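Local coordinates for immunity 23 family protein (Burkholderia dolosa AU0158, PDB 5FFP) that probably acts as the immunity protein of a contact-dependent growth inhibition system, protecting the cell from a toxin delivered by neighbouring bacteria, at residues Ser41-Leu45 / Gly46-Ser50; Ala75-Glu78 / Leu79-Ala83; Lys128-Ser131 / Arg132-Gly135. All blocks are in the same frame, centred on the assembly; numbering follows the deposited sequence.

Contact 1 (Ser41-Leu45 / Gly46-Ser50); sequences SNSTL and GVDLS
Ser43 and Asp48 meet where strand 36-44 runs into helix 45-52. Ser43 OG donates to Asp48 OD2 at 2.6 Å. It comes from above the carboxylate plane. The torsion of Ser43 explains this approach: OG lies anti to the backbone N (chi1 162°), beside the carbonyl carbon, and this places OG against Asp48 in the first turn of the helix. Asp48 points its CB back toward the strand. Its OD2 is also hydrogen-bonded to Ser104 OG, so two hydroxyl groups hold one oxygen of this buried carboxylate. That would probably favour its charged form.

Thr44 stands at the N-cap position, but its side chain does not cap the helix. OG1 lies beside the backbone N and bonds instead to Asn26 OD1. CG2 lies anti to the backbone N, beside the carbonyl carbon, and meets Val47 CG2 at 4.1 Å, a loose methyl contact between two crossing side chains. The backbone O of Thr44 opens the helix. It accepts an almost straight bond from Asp48 N at 3.0 Å (172°) and a weak one from Val47 N.

Leu45 O accepts from Leu49 N at 2.8 Å. The Leu49 side chain folds over the same oxygen, with CB 3.2 Å from Leu45 O.

The short axes of 42-44 and 46-50 lie 75° apart, so the chain turns sharply here. Strand 26-33 pairs with the strand side through Ser43 and Gly27. Helix 103-108 packs on Ser43 and Asp48, and helix 143-154 receives Leu49.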
loop_
_atom_site.group_PDB
_atom_site.type_symbol
_atom_site.label_atom_id
_atom_site.label_comp_id
_atom_site.label_asym_id
_atom_site.label_seq_id
_atom_site.Cartn_x
_atom_site.Cartn_y
_atom_site.Cartn_z
ATOM N N SER A 41 -2.104 9.959 24.399
ATOM C CA SER A 41 -1.295 9.695 25.544
ATOM C C SER A 41 -0.680 8.301 25.443
ATOM O O SER A 41 -0.490 7.644 26.460
ATOM C CB SER A 41 -2.137 9.791 26.801
ATOM O OG SER A 41 -3.171 8.818 26.784
ATOM N N ASN A 42 -0.362 7.892 24.226
ATOM C CA ASN A 42 0.058 6.539 23.884
ATOM C C ASN A 42 1.384 6.532 23.164
ATOM O O ASN A 42 1.735 5.530 22.540
ATOM C CB ASN A 42 -0.924 5.865 22.907
ATOM C CG ASN A 42 -2.256 5.556 23.535
ATOM O OD1 ASN A 42 -2.354 5.402 24.753
ATOM N ND2 ASN A 42 -3.287 5.435 22.718
ATOM N N SER A 43 2.140 7.622 23.250
ATOM C CA SER A 43 3.333 7.751 22.437
ATOM C C SER A 43 4.559 7.288 23.164
ATOM O O SER A 43 4.615 7.429 24.368
ATOM C CB SER A 43 3.516 9.194 22.039
ATOM O OG SER A 43 4.856 9.470 21.603
ATOM N N THR A 44 5.529 6.727 22.419
ATOM C CA THR A 44 6.896 6.539 22.869
ATOM C C THR A 44 7.696 7.486 22.010
ATOM O O THR A 44 7.832 7.300 20.791
ATOM C CB THR A 44 7.429 5.090 22.670
ATOM O OG1 THR A 44 6.645 4.158 23.420
ATOM C CG2 THR A 44 8.891 4.982 23.146
ATOM N N LEU A 45 8.210 8.529 22.629
ATOM C CA LEU A 45 8.621 9.696 21.891
ATOM C C LEU A 45 9.851 9.435 21.055
ATOM O O LEU A 45 9.987 10.003 19.970
ATOM C CB LEU A 45 8.866 10.882 22.815
ATOM C CG LEU A 45 7.787 11.194 23.840
ATOM C CD1 LEU A 45 8.269 12.362 24.665
ATOM C CD2 LEU A 45 6.455 11.532 23.200
ATOM N N GLY A 46 10.753 8.582 21.512
ATOM C CA GLY A 46 11.899 8.210 20.646
ATOM C C GLY A 46 11.500 7.629 19.285
ATOM O O GLY A 46 12.074 7.962 18.238
ATOM N N VAL A 47 10.486 6.774 19.314
ATOM C CA VAL A 47 9.997 6.108 18.125
ATOM C C VAL A 47 9.195 7.078 17.279
ATOM O O VAL A 47 9.361 7.126 16.102
ATOM C CB VAL A 47 9.102 4.871 18.488
ATOM C CG1 VAL A 47 8.566 4.219 17.228
ATOM C CG2 VAL A 47 9.883 3.859 19.301
ATOM N N ASP A 48 8.261 7.799 17.885
ATOM C CA ASP A 48 7.576 8.868 17.154
ATOM C C ASP A 48 8.563 9.883 16.513
ATOM O O ASP A 48 8.391 10.276 15.341
ATOM C CB ASP A 48 6.626 9.610 18.073
ATOM C CG ASP A 48 5.229 9.018 18.097
ATOM O OD1 ASP A 48 4.851 8.235 17.183
ATOM O OD2 ASP A 48 4.450 9.422 19.005
ATOM N N LEU A 49 9.574 10.328 17.257
ATOM C CA LEU A 49 10.452 11.389 16.733
ATOM C C LEU A 49 11.314 10.861 15.603
ATOM O O LEU A 49 11.420 11.506 14.570
ATOM C CB LEU A 49 11.305 12.050 17.835
ATOM C CG LEU A 49 10.731 13.299 18.568
ATOM C CD1 LEU A 49 9.231 13.307 18.793
ATOM C CD2 LEU A 49 11.438 13.496 19.907
ATOM N N SER A 50 11.892 9.675 15.763
ATOM C CA SER A 50 12.693 9.129 14.690
ATOM C C SER A 50 11.873 8.872 13.406
ATOM O O SER A 50 12.404 9.009 12.286
ATOM C CB SER A 50 13.403 7.876 15.121
ATOM O OG SER A 50 12.469 6.844 15.208
#

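Contact 2 (Ala75-Glu78 / Leu79-Ala83)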
loop_
_atom_site.group_PDB
_atom_site.type_symbol
_atom_site.label_atom_id
_atom_site.label_comp_id
_atom_site.label_asym_id
_atom_site.label_seq_id
_atom_site.Cartn_x
_atom_site.Cartn_y
_atom_site.Cartn_z
ATOM N N ALA A 75 -10.614 16.308 -0.366
ATOM C CA ALA A 75 -9.169 16.044 -0.325
ATOM C C ALA A 75 -8.815 14.904 0.656
ATOM O O ALA A 75 -8.069 13.982 0.315
ATOM C CB ALA A 75 -8.407 17.312 0.034
ATOM N N TYR A 76 -9.364 14.972 1.863
ATOM C CA TYR A 76 -9.138 13.930 2.866
ATOM C C TYR A 76 -9.590 12.542 2.399
ATOM O O TYR A 76 -8.946 11.549 2.710
ATOM C CB TYR A 76 -9.855 14.290 4.162
ATOM C CG TYR A 76 -9.659 13.298 5.291
ATOM C CD1 TYR A 76 -8.460 13.235 5.982
ATOM C CD2 TYR A 76 -10.680 12.441 5.671
ATOM C CE1 TYR A 76 -8.280 12.339 7.022
ATOM C CE2 TYR A 76 -10.513 11.540 6.701
ATOM C CZ TYR A 76 -9.311 11.485 7.369
ATOM O OH TYR A 76 -9.139 10.596 8.406
ATOM N N ARG A 77 -10.692 12.487 1.660
ATOM C CA ARG A 77 -11.190 11.232 1.102
ATOM C C ARG A 77 -10.257 10.718 0.026
ATOM O O ARG A 77 -9.970 9.536 -0.032
ATOM C CB ARG A 77 -12.580 11.420 0.502
ATOM C CG ARG A 77 -13.226 10.124 0.036
ATOM C CD ARG A 77 -14.741 10.260 -0.094
ATOM N NE ARG A 77 -15.116 11.311 -1.045
ATOM C CZ ARG A 77 -15.649 12.497 -0.738
ATOM N NH1 ARG A 77 -15.898 12.836 0.526
ATOM N NH2 ARG A 77 -15.938 13.357 -1.710
ATOM N N GLU A 78 -9.799 11.614 -0.837
ATOM C CA GLU A 78 -8.861 11.251 -1.891
ATOM C C GLU A 78 -7.502 10.806 -1.308
ATOM O O GLU A 78 -6.839 9.930 -1.854
ATOM C CB GLU A 78 -8.701 12.426 -2.869
ATOM C CG GLU A 78 -7.620 12.289 -3.942
ATOM C CD GLU A 78 -7.676 10.976 -4.706
ATOM O OE1 GLU A 78 -8.792 10.470 -4.969
ATOM O OE2 GLU A 78 -6.588 10.438 -5.044
ATOM N N LEU A 79 -7.085 11.411 -0.204
ATOM C CA LEU A 79 -5.781 11.100 0.377
ATOM C C LEU A 79 -5.809 9.761 1.105
ATOM O O LEU A 79 -4.825 9.010 1.103
ATOM C CB LEU A 79 -5.365 12.220 1.320
ATOM C CG LEU A 79 -4.884 13.470 0.579
ATOM C CD1 LEU A 79 -5.028 14.702 1.463
ATOM C CD2 LEU A 79 -3.444 13.283 0.124
ATOM N N CYS A 80 -6.953 9.495 1.742
ATOM C CA CYS A 80 -7.252 8.210 2.357
ATOM C C CYS A 80 -7.456 7.117 1.293
ATOM O O CYS A 80 -7.187 5.949 1.546
ATOM C CB CYS A 80 -8.490 8.340 3.250
ATOM S SG CYS A 80 -8.240 9.406 4.693
ATOM N N ASN A 81 -7.951 7.494 0.116
ATOM C CA ASN A 81 -7.972 6.592 -1.032
ATOM C C ASN A 81 -6.584 6.175 -1.464
ATOM O O ASN A 81 -6.359 5.015 -1.755
ATOM C CB ASN A 81 -8.664 7.223 -2.234
ATOM C CG ASN A 81 -10.055 6.694 -2.440
ATOM O OD1 ASN A 81 -10.303 5.923 -3.372
ATOM N ND2 ASN A 81 -10.969 7.071 -1.553
ATOM N N ARG A 82 -5.663 7.130 -1.524
ATOM C CA ARG A 82 -4.307 6.847 -1.978
ATOM C C ARG A 82 -3.555 5.982 -0.993
ATOM O O ARG A 82 -2.780 5.110 -1.392
ATOM C CB ARG A 82 -3.533 8.138 -2.204
ATOM C CG ARG A 82 -3.955 8.888 -3.449
ATOM C CD ARG A 82 -3.113 10.142 -3.677
ATOM N NE ARG A 82 -3.762 11.043 -4.633
ATOM C CZ ARG A 82 -3.256 12.182 -5.088
ATOM N NH1 ARG A 82 -2.058 12.597 -4.696
ATOM N NH2 ARG A 82 -3.958 12.906 -5.940
ATOM N N ALA A 83 -3.793 6.240 0.290
ATOM C CA ALA A 83 -3.106 5.576 1.366
ATOM C C ALA A 83 -3.618 4.162 1.578
ATOM O O ALA A 83 -2.860 3.271 1.972
ATOM C CB ALA A 83 -3.285 6.382 2.639
#
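Glu78 and Arg82 form a salt bridge one helical turn apart. Arg82 NE donates to Glu78 OE2 at 2.9 Å, nearly straight at 161°. The oxygen uses its anti lone pair and lies close to the guanidinium plane, at the edge. The carboxylate itself is turned steeply, its plane 66° from that of the guanidinium. Glu78 gets there by a bend: CG leaves anti to the backbone N, and chi2 of 50° then swings the carboxylate down the helix. Arg82 is extended from CG to NE, and its CG also touches OE2. Arg82 NH1 has a further, weak and long, ion pair with Asp64.

The second side-chain bond is made by Asn81. Its ND2 donates to Arg77 O at 3.1 Å, from above the carbonyl plane. Asn81 N gives the usual helical bond to the same oxygen from the opposite face, so Arg77 O has two donors. The bonds from Leu79 N to Ala75 O and from Cys80 N to Tyr76 O continue the alpha-helical pattern.

On the side facing strand 110-117, Cys80 SG sits over the centre of the Tyr76 ring, 3.6 Å from its centroid and close to the ring normal. This is a sulfur-aromatic contact. SG is also 3.0 Å from Tyr76 O. The phenol OH is hydrogen-bonded to Lys128 O, which helps to fix the far end of the ring. Phe113 of strand 110-117 packs on Tyr76, Leu79 and Cys80. Leu67 of helix 65-69 covers Ala75 and Leu79 and also touches Glu78 and Arg82.

The chemistry is thus mixed. The salt bridge and the Asn81 bond tie residues one turn apart by polar groups, and the sulfur over the ring joins two turns on the side of Phe113.

Contact 3 (Lys128-Ser131 / Arg132-Gly135)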
loop_
_atom_site.group_PDB
_atom_site.type_symbol
_atom_site.label_atom_id
_atom_site.label_comp_id
_atom_site.label_asym_id
_atom_site.label_seq_id
_atom_site.Cartn_x
_atom_site.Cartn_y
_atom_site.Cartn_z
ATOM N N LYS A 128 -10.223 8.865 10.966
ATOM C CA LYS A 128 -10.687 7.629 10.316
ATOM C C LYS A 128 -11.344 7.924 8.968
ATOM O O LYS A 128 -10.751 8.642 8.156
ATOM C CB LYS A 128 -11.630 6.853 11.236
ATOM C CG LYS A 128 -11.010 6.407 12.558
ATOM C CD LYS A 128 -10.532 4.963 12.521
ATOM C CE LYS A 128 -10.257 4.448 13.923
ATOM N NZ LYS A 128 -10.140 2.962 13.948
ATOM N N GLU A 129 -12.554 7.411 8.728
ATOM C CA GLU A 129 -13.204 7.593 7.424
ATOM C C GLU A 129 -14.247 8.725 7.450
ATOM O O GLU A 129 -15.024 8.875 6.510
ATOM C CB GLU A 129 -13.805 6.259 6.898
ATOM C CG GLU A 129 -12.894 5.536 5.902
ATOM C CD GLU A 129 -13.323 4.105 5.558
ATOM O OE1 GLU A 129 -14.539 3.806 5.382
ATOM O OE2 GLU A 129 -12.416 3.264 5.425
ATOM N N ASN A 130 -14.232 9.530 8.511
ATOM C CA ASN A 130 -15.136 10.667 8.643
ATOM C C ASN A 130 -14.697 11.870 7.785
ATOM O O ASN A 130 -14.204 12.870 8.293
ATOM C CB ASN A 130 -15.248 11.045 10.116
ATOM C CG ASN A 130 -16.365 12.046 10.378
ATOM O OD1 ASN A 130 -16.830 12.741 9.468
ATOM N ND2 ASN A 130 -16.808 12.119 11.634
ATOM N N SER A 131 -14.901 11.771 6.476
ATOM C CA SER A 131 -14.497 12.829 5.542
ATOM C C SER A 131 -15.335 14.110 5.680
ATOM O O SER A 131 -14.841 15.195 5.414
ATOM C CB SER A 131 -14.552 12.306 4.102
ATOM O OG SER A 131 -13.866 11.062 3.972
ATOM N N ARG A 132 -16.590 13.975 6.108
ATOM C CA ARG A 132 -17.454 15.126 6.413
ATOM C C ARG A 132 -16.844 16.090 7.448
ATOM O O ARG A 132 -16.772 17.298 7.207
ATOM C CB ARG A 132 -18.815 14.624 6.930
ATOM C CG ARG A 132 -19.826 14.283 5.820
ATOM C CD ARG A 132 -20.586 15.516 5.321
ATOM N NE ARG A 132 -21.606 15.281 4.286
ATOM C CZ ARG A 132 -21.390 14.835 3.042
ATOM N NH1 ARG A 132 -20.169 14.504 2.630
ATOM N NH2 ARG A 132 -22.414 14.690 2.207
ATOM N N GLU A 133 -16.387 15.536 8.572
ATOM C CA GLU A 133 -15.803 16.303 9.670
ATOM C C GLU A 133 -14.305 16.603 9.440
ATOM O O GLU A 133 -13.605 16.932 10.385
ATOM C CB GLU A 133 -15.925 15.501 10.996
ATOM C CG GLU A 133 -15.862 16.289 12.302
ATOM C CD GLU A 133 -15.434 15.458 13.541
ATOM O OE1 GLU A 133 -16.256 15.203 14.473
ATOM O OE2 GLU A 133 -14.246 15.063 13.594
ATOM N N ALA A 134 -13.787 16.496 8.221
ATOM C CA ALA A 134 -12.371 16.798 7.985
ATOM C C ALA A 134 -12.130 18.288 8.188
ATOM O O ALA A 134 -13.089 19.052 8.367
ATOM C CB ALA A 134 -11.970 16.384 6.577
ATOM N N GLY A 135 -10.873 18.714 8.178
ATOM C CA GLY A 135 -10.562 20.139 8.260
ATOM C C GLY A 135 -9.159 20.399 7.778
ATOM O O GLY A 135 -8.455 19.476 7.443
#
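The Asn130 amide and the Glu133 side chain meet over one face of the amide. Glu133 CB lies above that face, 3.3 Å from Asn130 OD1 and 3.5 Å from Asn130 CG. Glu133 N comes from the same side and donates to Asn130 OD1 at 3.0 Å, with 160° at the hydrogen. It sits well out of the carbonyl plane, so it does not use a lone-pair direction. The Glu133 carboxylate is turned 30° from the amide, and its CD is 4.1 Å from Asn130 ND2. Arg132 CB approaches Asn130 OD1 at the edge of the amide, near its plane, at 3.7 Å. Asn130 reaches forward because CG is anti to the backbone N (chi1 -169°).

This is the connecting loop of a beta hairpin, between the antiparallel strands 120-127 and 135-140. Asn130 is the centre of an inverse gamma turn, with Ser131 N bonded to Glu129 O. A type I beta turn follows from Ser131 to Ala134, closed by a long hydrogen bond from Ala134 N to Ser131 O (3.3 Å), with the donor well above the carbonyl plane. The Asn130 side chain thus bonds to the backbone inside the second turn.

The Arg132 chain bends at chi2 and leads away from the turn to a salt bridge with Glu73. Ser131 and Ala134 pack on Tyr76 of helix 72-83. Lys128 and Glu129 rest on Met87 of the second subunit.

From the N terminus, the chain first reaches contact 1, where an edge strand of the four-stranded sheet within this chain turns into helix 45-52. Contact 2 comes next, inside helix 72-83, and closes only helical turns. Contact 3 closes the loop between two strands of the three-stranded sheet. The three follow in series; none nests in or crosses another. Contact 1 stands apart, its centre about 25 Å from the centres of both others and on the opposite side of the chain's centre from contact 2. Contacts 2 and 3 touch, with centres about 10 Å apart. Together they join helix 72-83 to the loop between strands 120-127 and 135-140.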